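Local coordinates for imelysin-like protein (PDB 3PF0) that is of unknown function but belongs to the imelysin-like (peptidase M75) family and has been proposed to be a metalloendopeptidase, at residues A[46-58]-A[217-231]. Residues are numbered along the deposited sequence; the frame is centred on the assembly and turned at random. Where two conformers were deposited one is given.
Sequences ISAETEKTYLTHV and IDKTAESDQGLNQWF
Thr220 OG1 donates a hydrogen bond to Ala48 O at 2.7 Å, coming in above the carbonyl plane, while Lys52 N reaches the same oxygen from the opposite face; this first-turn carbonyl thus keeps its helical bond and gains one from the loop. A second bond lies toward the other end of the contact: Trp230 NE1 donates to Tyr54 OH across 3.0 Å, the phenol oxygen sitting at the indole edge, slightly tilted from its plane.

Around that second bond the aromatic side chains cluster. Tyr54, its CG anti to the backbone N (chi1 174°), reaches over to the helix of residues 225-250, where its ring meets that of Phe231 rim to rim, almost coplanar at 6°. Val58 CG1 stands over the centre of the indole six-membered ring of Trp230, 3.5 Å from its centroid, a CH-pi contact nearly along the ring normal. With an alanine in place of Trp230, Tyr54 OH would probably lose this donor and Val58 CG1 the ring face it covers.

The aliphatic packing is led by Leu55, whose CD2 lies 3.6 Å from Gly226 C. Leu55 CB touches Ile217 CG1 at 3.7 Å, and Leu227 CD1 packs on Tyr54 CD2. Beside them Glu51 OE2, 3.6 Å from Asp224 CA, is buried without a polar partner, whereas Asp224 is salt-bridged to Arg355.

This is helix-helix packing in an all-helical fold: the short segments 48-58 and 225-231 run at 42° with their axes 10.4 Å apart, and the Tyr54, Trp230 and Phe231 cluster joins them. The contact thus clamps the beginning of one long helix against the loop and first turns of another: mostly apolar, polar bonds near both ends, and a buried carboxylate oxygen whose setting would probably raise the pKa of Glu51.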
loop_
_atom_site.group_PDB
_atom_site.type_symbol
_atom_site.label_atom_id
_atom_site.label_comp_id
_atom_site.label_asym_id
_atom_site.label_seq_id
_atom_site.Cartn_x
_atom_site.Cartn_y
_atom_site.Cartn_z
ATOM N N ILE A 46 5.549 6.224 28.592
ATOM C CA ILE A 46 6.551 5.745 27.632
ATOM C C ILE A 46 7.834 6.551 27.843
ATOM O O ILE A 46 7.811 7.776 27.696
ATOM C CB ILE A 46 6.073 5.810 26.144
ATOM C CG1 ILE A 46 4.661 5.213 25.956
ATOM C CG2 ILE A 46 7.107 5.147 25.198
ATOM C CD1 ILE A 46 3.922 5.677 24.709
ATOM N N SER A 47 8.945 5.872 28.182
ATOM C CA SER A 47 10.232 6.539 28.365
ATOM C C SER A 47 10.840 6.910 27.003
ATOM O O SER A 47 10.453 6.341 25.975
ATOM C CB SER A 47 11.192 5.667 29.167
ATOM O OG SER A 47 11.596 4.525 28.432
ATOM N N ALA A 48 11.776 7.878 27.000
ATOM C CA ALA A 48 12.465 8.342 25.797
ATOM C C ALA A 48 13.220 7.190 25.126
ATOM O O ALA A 48 13.237 7.114 23.899
ATOM C CB ALA A 48 13.423 9.469 26.144
ATOM N N GLU A 49 13.784 6.267 25.937
ATOM C CA GLU A 49 14.535 5.108 25.475
ATOM C C GLU A 49 13.614 4.036 24.887
ATOM O O GLU A 49 13.939 3.501 23.824
ATOM C CB GLU A 49 15.399 4.529 26.605
ATOM C CG GLU A 49 16.702 3.896 26.124
ATOM C CD GLU A 49 17.624 4.758 25.278
ATOM O OE1 GLU A 49 17.798 5.958 25.599
ATOM O OE2 GLU A 49 18.188 4.225 24.294
ATOM N N THR A 50 12.464 3.741 25.551
ATOM C CA THR A 50 11.463 2.767 25.082
ATOM C C THR A 50 10.928 3.218 23.720
ATOM O O THR A 50 10.797 2.393 22.813
ATOM C CB THR A 50 10.332 2.597 26.125
ATOM O OG1 THR A 50 10.880 2.009 27.298
ATOM C CG2 THR A 50 9.156 1.738 25.621
ATOM N N GLU A 51 10.652 4.533 23.581
ATOM C CA GLU A 51 10.153 5.147 22.358
ATOM C C GLU A 51 11.196 5.046 21.249
ATOM O O GLU A 51 10.852 4.635 20.145
ATOM C CB GLU A 51 9.780 6.607 22.619
ATOM C CG GLU A 51 8.701 7.140 21.702
ATOM C CD GLU A 51 8.161 8.478 22.159
ATOM O OE1 GLU A 51 7.470 8.518 23.203
ATOM O OE2 GLU A 51 8.436 9.492 21.478
ATOM N N LYS A 52 12.472 5.385 21.553
ATOM C CA LYS A 52 13.596 5.300 20.614
ATOM C C LYS A 52 13.735 3.859 20.071
ATOM O O LYS A 52 13.841 3.677 18.854
ATOM C CB LYS A 52 14.897 5.759 21.301
ATOM C CG LYS A 52 16.143 5.708 20.422
ATOM C CD LYS A 52 17.388 6.067 21.211
ATOM C CE LYS A 52 18.618 6.133 20.346
ATOM N NZ LYS A 52 19.831 6.387 21.165
ATOM N N THR A 53 13.697 2.855 20.978
ATOM C CA THR A 53 13.805 1.417 20.687
ATOM C C THR A 53 12.637 0.967 19.782
ATOM O O THR A 53 12.879 0.246 18.808
ATOM C CB THR A 53 13.869 0.619 22.015
ATOM O OG1 THR A 53 15.037 1.011 22.746
ATOM C CG2 THR A 53 13.891 -0.893 21.808
ATOM N N TYR A 54 11.391 1.404 20.086
ATOM C CA TYR A 54 10.215 1.037 19.289
ATOM C C TYR A 54 10.320 1.600 17.868
ATOM O O TYR A 54 10.145 0.839 16.917
ATOM C CB TYR A 54 8.900 1.471 19.965
ATOM C CG TYR A 54 7.670 1.234 19.112
ATOM C CD1 TYR A 54 7.175 -0.053 18.907
ATOM C CD2 TYR A 54 6.999 2.295 18.514
ATOM C CE1 TYR A 54 6.052 -0.278 18.110
ATOM C CE2 TYR A 54 5.879 2.083 17.708
ATOM C CZ TYR A 54 5.406 0.795 17.513
ATOM O OH TYR A 54 4.303 0.593 16.725
ATOM N N LEU A 55 10.637 2.908 17.729
ATOM C CA LEU A 55 10.786 3.601 16.440
ATOM C C LEU A 55 11.932 2.998 15.604
ATOM O O LEU A 55 11.800 2.904 14.388
ATOM C CB LEU A 55 11.006 5.114 16.641
ATOM C CG LEU A 55 9.818 5.932 17.194
ATOM C CD1 LEU A 55 10.285 7.263 17.721
ATOM C CD2 LEU A 55 8.711 6.131 16.145
ATOM N N THR A 56 13.023 2.549 16.254
ATOM C CA THR A 56 14.157 1.886 15.591
ATOM C C THR A 56 13.688 0.519 15.062
ATOM O O THR A 56 14.051 0.139 13.945
ATOM C CB THR A 56 15.354 1.777 16.553
ATOM O OG1 THR A 56 15.718 3.092 16.974
ATOM C CG2 THR A 56 16.563 1.101 15.924
ATOM N N HIS A 57 12.855 -0.187 15.850
ATOM C CA HIS A 57 12.298 -1.490 15.491
ATOM C C HIS A 57 11.300 -1.338 14.306
ATOM O O HIS A 57 11.273 -2.191 13.417
ATOM C CB HIS A 57 11.655 -2.144 16.737
ATOM C CG HIS A 57 10.473 -3.011 16.452
ATOM N ND1 HIS A 57 10.624 -4.326 16.067
ATOM C CD2 HIS A 57 9.154 -2.721 16.515
ATOM C CE1 HIS A 57 9.400 -4.789 15.889
ATOM N NE2 HIS A 57 8.484 -3.859 16.150
ATOM N N VAL A 58 10.522 -0.244 14.280
ATOM C CA VAL A 58 9.540 0.034 13.227
ATOM C C VAL A 58 10.272 0.268 11.891
ATOM O O VAL A 58 9.858 -0.268 10.858
ATOM C CB VAL A 58 8.629 1.227 13.642
ATOM C CG1 VAL A 58 8.003 1.932 12.439
ATOM C CG2 VAL A 58 7.558 0.769 14.628
ATOM N N ILE A 217 14.019 9.751 15.854
ATOM C CA ILE A 217 14.458 8.693 16.764
ATOM C C ILE A 217 15.388 9.250 17.864
ATOM O O ILE A 217 15.284 8.789 19.002
ATOM C CB ILE A 217 15.097 7.539 15.936
ATOM C CG1 ILE A 217 13.998 6.799 15.139
ATOM C CG2 ILE A 217 15.910 6.556 16.795
ATOM C CD1 ILE A 217 14.458 5.854 14.020
ATOM N N ASP A 218 16.249 10.242 17.525
ATOM C CA ASP A 218 17.209 10.862 18.446
ATOM C C ASP A 218 16.587 12.014 19.266
ATOM O O ASP A 218 17.240 12.543 20.176
ATOM C CB ASP A 218 18.438 11.376 17.659
ATOM C CG ASP A 218 18.165 12.464 16.628
ATOM O OD1 ASP A 218 17.056 12.472 16.044
ATOM O OD2 ASP A 218 19.074 13.284 16.376
ATOM N N LYS A 219 15.338 12.404 18.959
ATOM C CA LYS A 219 14.675 13.522 19.637
ATOM C C LYS A 219 13.468 13.092 20.509
ATOM O O LYS A 219 12.638 13.943 20.838
ATOM C CB LYS A 219 14.217 14.563 18.589
ATOM C CG LYS A 219 15.341 15.183 17.762
ATOM C CD LYS A 219 14.800 16.192 16.755
ATOM C CE LYS A 219 15.908 16.953 16.065
ATOM N NZ LYS A 219 15.394 18.153 15.355
ATOM N N THR A 220 13.395 11.805 20.922
ATOM C CA THR A 220 12.275 11.280 21.731
ATOM C C THR A 220 12.153 11.960 23.113
ATOM O O THR A 220 11.045 12.047 23.645
ATOM C CB THR A 220 12.359 9.756 21.913
ATOM O OG1 THR A 220 13.629 9.408 22.464
ATOM C CG2 THR A 220 12.097 8.987 20.621
ATOM N N ALA A 221 13.276 12.446 23.675
ATOM C CA ALA A 221 13.316 13.108 24.979
ATOM C C ALA A 221 12.626 14.477 24.972
ATOM O O ALA A 221 12.097 14.881 26.009
ATOM C CB ALA A 221 14.756 13.261 25.436
ATOM N N GLU A 222 12.629 15.187 23.824
ATOM C CA GLU A 222 12.031 16.526 23.714
ATOM C C GLU A 222 10.660 16.537 23.004
ATOM O O GLU A 222 9.858 17.436 23.277
ATOM C CB GLU A 222 12.987 17.529 23.032
ATOM C CG GLU A 222 13.531 17.103 21.674
ATOM C CD GLU A 222 15.039 16.936 21.607
ATOM O OE1 GLU A 222 15.594 16.140 22.402
ATOM O OE2 GLU A 222 15.662 17.580 20.733
ATOM N N SER A 223 10.393 15.573 22.096
ATOM C CA SER A 223 9.112 15.518 21.383
ATOM C C SER A 223 8.741 14.101 20.965
ATOM O O SER A 223 9.622 13.275 20.719
ATOM C CB SER A 223 9.132 16.419 20.148
ATOM O OG SER A 223 9.954 15.905 19.112
ATOM N N ASP A 224 7.423 13.852 20.829
ATOM C CA ASP A 224 6.858 12.576 20.382
ATOM C C ASP A 224 6.500 12.647 18.877
ATOM O O ASP A 224 5.566 11.973 18.431
ATOM C CB ASP A 224 5.632 12.188 21.244
ATOM C CG ASP A 224 4.521 13.231 21.380
ATOM O OD1 ASP A 224 4.566 14.257 20.656
ATOM O OD2 ASP A 224 3.608 13.019 22.212
ATOM N N GLN A 225 7.263 13.465 18.109
ATOM C CA GLN A 225 7.107 13.711 16.664
ATOM C C GLN A 225 7.060 12.406 15.848
ATOM O O GLN A 225 6.202 12.264 14.973
ATOM C CB GLN A 225 8.249 14.608 16.145
ATOM C CG GLN A 225 8.035 15.132 14.721
ATOM C CD GLN A 225 9.311 15.648 14.096
ATOM O OE1 GLN A 225 9.847 16.696 14.482
ATOM N NE2 GLN A 225 9.808 14.938 13.089
ATOM N N GLY A 226 7.974 11.486 16.152
ATOM C CA GLY A 226 8.093 10.200 15.477
ATOM C C GLY A 226 6.915 9.275 15.696
ATOM O O GLY A 226 6.325 8.785 14.727
ATOM N N LEU A 227 6.575 9.036 16.977
ATOM C CA LEU A 227 5.467 8.177 17.379
ATOM C C LEU A 227 4.135 8.735 16.851
ATOM O O LEU A 227 3.304 7.965 16.357
ATOM C CB LEU A 227 5.442 8.046 18.908
ATOM C CG LEU A 227 4.671 6.855 19.484
ATOM C CD1 LEU A 227 5.516 5.582 19.451
ATOM C CD2 LEU A 227 4.220 7.144 20.908
ATOM N N ASN A 228 3.967 10.074 16.893
ATOM C CA ASN A 228 2.752 10.732 16.411
ATOM C C ASN A 228 2.577 10.537 14.897
ATOM O O ASN A 228 1.483 10.177 14.461
ATOM C CB ASN A 228 2.738 12.224 16.763
ATOM C CG ASN A 228 1.366 12.843 16.631
ATOM O OD1 ASN A 228 0.465 12.589 17.436
ATOM N ND2 ASN A 228 1.162 13.644 15.596
ATOM N N GLN A 229 3.656 10.736 14.112
ATOM C CA GLN A 229 3.635 10.599 12.659
ATOM C C GLN A 229 3.382 9.158 12.241
ATOM O O GLN A 229 2.616 8.937 11.305
ATOM C CB GLN A 229 4.944 11.113 12.023
ATOM C CG GLN A 229 4.789 11.387 10.516
ATOM C CD GLN A 229 5.781 12.357 9.931
ATOM O OE1 GLN A 229 6.959 12.416 10.310
ATOM N NE2 GLN A 229 5.334 13.088 8.928
ATOM N N TRP A 230 4.031 8.193 12.916
ATOM C CA TRP A 230 3.915 6.764 12.638
ATOM C C TRP A 230 2.459 6.264 12.806
ATOM O O TRP A 230 1.932 5.644 11.883
ATOM C CB TRP A 230 4.888 5.963 13.532
ATOM C CG TRP A 230 4.632 4.480 13.610
ATOM C CD1 TRP A 230 4.293 3.771 14.722
ATOM C CD2 TRP A 230 4.689 3.531 12.531
ATOM N NE1 TRP A 230 4.157 2.436 14.413
ATOM C CE2 TRP A 230 4.399 2.258 13.077
ATOM C CE3 TRP A 230 4.935 3.635 11.149
ATOM C CZ2 TRP A 230 4.360 1.096 12.295
ATOM C CZ3 TRP A 230 4.890 2.485 10.375
ATOM C CH2 TRP A 230 4.617 1.231 10.948
ATOM N N PHE A 231 1.815 6.537 13.955
ATOM C CA PHE A 231 0.459 6.059 14.201
ATOM C C PHE A 231 -0.589 6.829 13.394
ATOM O O PHE A 231 -1.635 6.259 13.071
ATOM C CB PHE A 231 0.121 6.064 15.692
ATOM C CG PHE A 231 0.766 4.911 16.409
ATOM C CD1 PHE A 231 0.229 3.632 16.325
ATOM C CD2 PHE A 231 1.943 5.087 17.124
ATOM C CE1 PHE A 231 0.845 2.555 16.963
ATOM C CE2 PHE A 231 2.567 4.007 17.751
ATOM C CZ PHE A 231 2.012 2.750 17.667
#